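Local atomic coordinates of DUF3248 domain-containing protein (Thermus thermophilus, PDB entry 2E6X), a protein that is of unknown function, belongs to the DUF3248 family and forms a two-chain assembly in the crystal. Residues W15-A20 and A51-L56. Sequence-based numbering, arbitrary orientation.
Sequences WRMGRA and AEMRRL
Met17 sets its CG between the backbone N and the carbonyl carbon (chi1 53°), while Met53 keeps CG anti to its carbonyl carbon; both selenomethionine chains bend at chi3, and they cross at about a right angle. Met17 CE lies 3.4 Å from Met53 CE, closer than usual for two carbons, and 3.5 Å from Met53 SE, so the Met17 methyl touches both the selenium and the methyl of Met53. Further along the strand, the aliphatic part of Arg19 meets the helix through CG and CD: its CG rests loosely, 4.4 Å from Leu56 CD1, and its CD is 3.6 Å from Glu52 OE2. The helix 50-58 lies across an edge strand, 13-19, of the three-stranded mixed sheet within this chain, their local axes nearly perpendicular (88°) and 9.9 Å apart. Trp15 and Leu13 of the second subunit pack against Met17 and Met53 respectively, which places the methionine pair beside the subunit interface. The guanidinium of Arg19 turns back to the next residue, where NE (2.9 Å) and NH2 (3.2 Å) both donate to Ala20 O. Its plane stands 45° from the Glu52 carboxylate, with no salt bridge between them, although the opposite charges probably attract. Were Arg19 replaced by an alanine, Ala20 O would probably lose both donors and Glu52 the nearby positive charge. Glu52 OE2 also has a long salt bridge to Arg55 NH2, which pairs with Asp24 as well.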
loop_
_atom_site.group_PDB
_atom_site.type_symbol
_atom_site.label_atom_id
_atom_site.label_comp_id
_atom_site.label_asym_id
_atom_site.label_seq_id
_atom_site.Cartn_x
_atom_site.Cartn_y
_atom_site.Cartn_z
ATOM N N TRP A 15 6.756 0.889 3.310
ATOM C CA TRP A 15 5.380 0.459 3.487
ATOM C C TRP A 15 5.210 -0.362 4.753
ATOM O O TRP A 15 6.031 -1.245 5.037
ATOM C CB TRP A 15 4.927 -0.417 2.323
ATOM C CG TRP A 15 4.842 0.287 1.034
ATOM C CD1 TRP A 15 5.848 0.460 0.118
ATOM C CD2 TRP A 15 3.704 0.978 0.517
ATOM N NE1 TRP A 15 5.399 1.221 -0.936
ATOM C CE2 TRP A 15 4.088 1.553 -0.715
ATOM C CE3 TRP A 15 2.395 1.173 0.977
ATOM C CZ2 TRP A 15 3.208 2.306 -1.493
ATOM C CZ3 TRP A 15 1.518 1.929 0.194
ATOM C CH2 TRP A 15 1.932 2.485 -1.025
ATOM N N ARG A 16 4.146 -0.068 5.515
ATOM C CA ARG A 16 3.813 -0.810 6.729
ATOM C C ARG A 16 2.299 -0.915 6.759
ATOM O O ARG A 16 1.592 0.005 6.325
ATOM C CB ARG A 16 4.280 -0.084 7.999
ATOM C CG ARG A 16 5.821 0.060 8.164
ATOM C CD ARG A 16 6.520 -1.272 8.419
ATOM N NE ARG A 16 7.945 -1.058 8.706
ATOM C CZ ARG A 16 8.905 -1.008 7.786
ATOM N NH1 ARG A 16 8.606 -1.179 6.501
ATOM N NH2 ARG A 16 10.162 -0.752 8.157
HETATM N N MSE A 17 1.781 -2.024 7.265
HETATM C CA MSE A 17 0.335 -2.168 7.331
HETATM C C MSE A 17 -0.079 -3.038 8.486
HETATM O O MSE A 17 0.724 -3.790 9.023
HETATM C CB MSE A 17 -0.171 -2.785 6.058
HETATM C CG MSE A 17 0.570 -4.045 5.779
HETATM SE SE MSE A 17 0.193 -4.586 4.044
HETATM C CE MSE A 17 -1.748 -4.414 4.045
ATOM N N GLY A 18 -1.362 -2.945 8.827
ATOM C CA GLY A 18 -1.905 -3.716 9.923
ATOM C C GLY A 18 -3.232 -3.099 10.331
ATOM O O GLY A 18 -3.651 -2.027 9.836
ATOM N N ARG A 19 -3.927 -3.775 11.227
ATOM C CA ARG A 19 -5.205 -3.252 11.634
ATOM C C ARG A 19 -5.067 -2.195 12.714
ATOM O O ARG A 19 -4.171 -2.258 13.550
ATOM C CB ARG A 19 -6.130 -4.378 12.135
ATOM C CG ARG A 19 -7.624 -4.036 11.984
ATOM C CD ARG A 19 -8.502 -4.892 12.928
ATOM N NE ARG A 19 -8.468 -4.264 14.233
ATOM C CZ ARG A 19 -8.735 -4.855 15.390
ATOM N NH1 ARG A 19 -9.087 -6.151 15.432
ATOM N NH2 ARG A 19 -8.606 -4.141 16.519
ATOM N N ALA A 20 -5.942 -1.192 12.673
ATOM C CA ALA A 20 -5.938 -0.157 13.706
ATOM C C ALA A 20 -6.287 -0.903 15.010
ATOM O O ALA A 20 -7.057 -1.864 14.984
ATOM C CB ALA A 20 -7.022 0.848 13.403
ATOM N N ALA A 51 -6.436 -13.100 4.910
ATOM C CA ALA A 51 -7.868 -13.148 4.548
ATOM C C ALA A 51 -8.644 -11.971 5.119
ATOM O O ALA A 51 -9.597 -11.446 4.490
ATOM C CB ALA A 51 -8.486 -14.456 5.043
ATOM N N GLU A 52 -8.245 -11.565 6.324
ATOM C CA GLU A 52 -8.878 -10.440 6.961
ATOM C C GLU A 52 -8.511 -9.196 6.150
ATOM O O GLU A 52 -9.332 -8.323 5.975
ATOM C CB GLU A 52 -8.408 -10.245 8.413
ATOM C CG GLU A 52 -9.419 -9.355 9.173
ATOM C CD GLU A 52 -9.052 -8.990 10.615
ATOM O OE1 GLU A 52 -8.430 -9.797 11.348
ATOM O OE2 GLU A 52 -9.419 -7.863 11.021
HETATM N N MSE A 53 -7.256 -9.105 5.718
HETATM C CA MSE A 53 -6.815 -7.966 4.914
HETATM C C MSE A 53 -7.607 -7.900 3.625
HETATM O O MSE A 53 -7.998 -6.828 3.205
HETATM C CB MSE A 53 -5.323 -8.045 4.566
HETATM C CG MSE A 53 -4.373 -7.863 5.737
HETATM SE SE MSE A 53 -2.525 -7.693 5.088
HETATM C CE MSE A 53 -2.971 -7.436 3.218
ATOM N N ARG A 54 -7.875 -9.048 3.011
ATOM C CA ARG A 54 -8.615 -9.022 1.766
ATOM C C ARG A 54 -10.029 -8.483 2.039
ATOM O O ARG A 54 -10.518 -7.608 1.335
ATOM C CB ARG A 54 -8.660 -10.440 1.137
ATOM C CG ARG A 54 -9.661 -10.581 0.020
ATOM C CD ARG A 54 -9.700 -12.047 -0.472
ATOM N NE ARG A 54 -10.750 -12.267 -1.459
ATOM C CZ ARG A 54 -11.993 -12.641 -1.160
ATOM N NH1 ARG A 54 -12.358 -12.847 0.122
ATOM N NH2 ARG A 54 -12.881 -12.825 -2.147
ATOM N N ARG A 55 -10.661 -9.000 3.090
ATOM C CA ARG A 55 -12.009 -8.578 3.472
ATOM C C ARG A 55 -12.098 -7.044 3.677
ATOM O O ARG A 55 -12.993 -6.364 3.172
ATOM C CB ARG A 55 -12.429 -9.286 4.771
ATOM C CG ARG A 55 -13.715 -8.703 5.395
ATOM C CD ARG A 55 -14.180 -9.409 6.684
ATOM N NE ARG A 55 -13.428 -9.045 7.892
ATOM C CZ ARG A 55 -13.552 -7.887 8.552
ATOM N NH1 ARG A 55 -14.405 -6.965 8.128
ATOM N NH2 ARG A 55 -12.813 -7.645 9.637
ATOM N N LEU A 56 -11.140 -6.521 4.414
ATOM C CA LEU A 56 -11.113 -5.099 4.723
ATOM C C LEU A 56 -10.907 -4.248 3.461
ATOM O O LEU A 56 -11.560 -3.208 3.293
ATOM C CB LEU A 56 -10.038 -4.859 5.792
ATOM C CG LEU A 56 -10.408 -5.393 7.201
ATOM C CD1 LEU A 56 -9.204 -5.289 8.112
ATOM C CD2 LEU A 56 -11.613 -4.583 7.820
#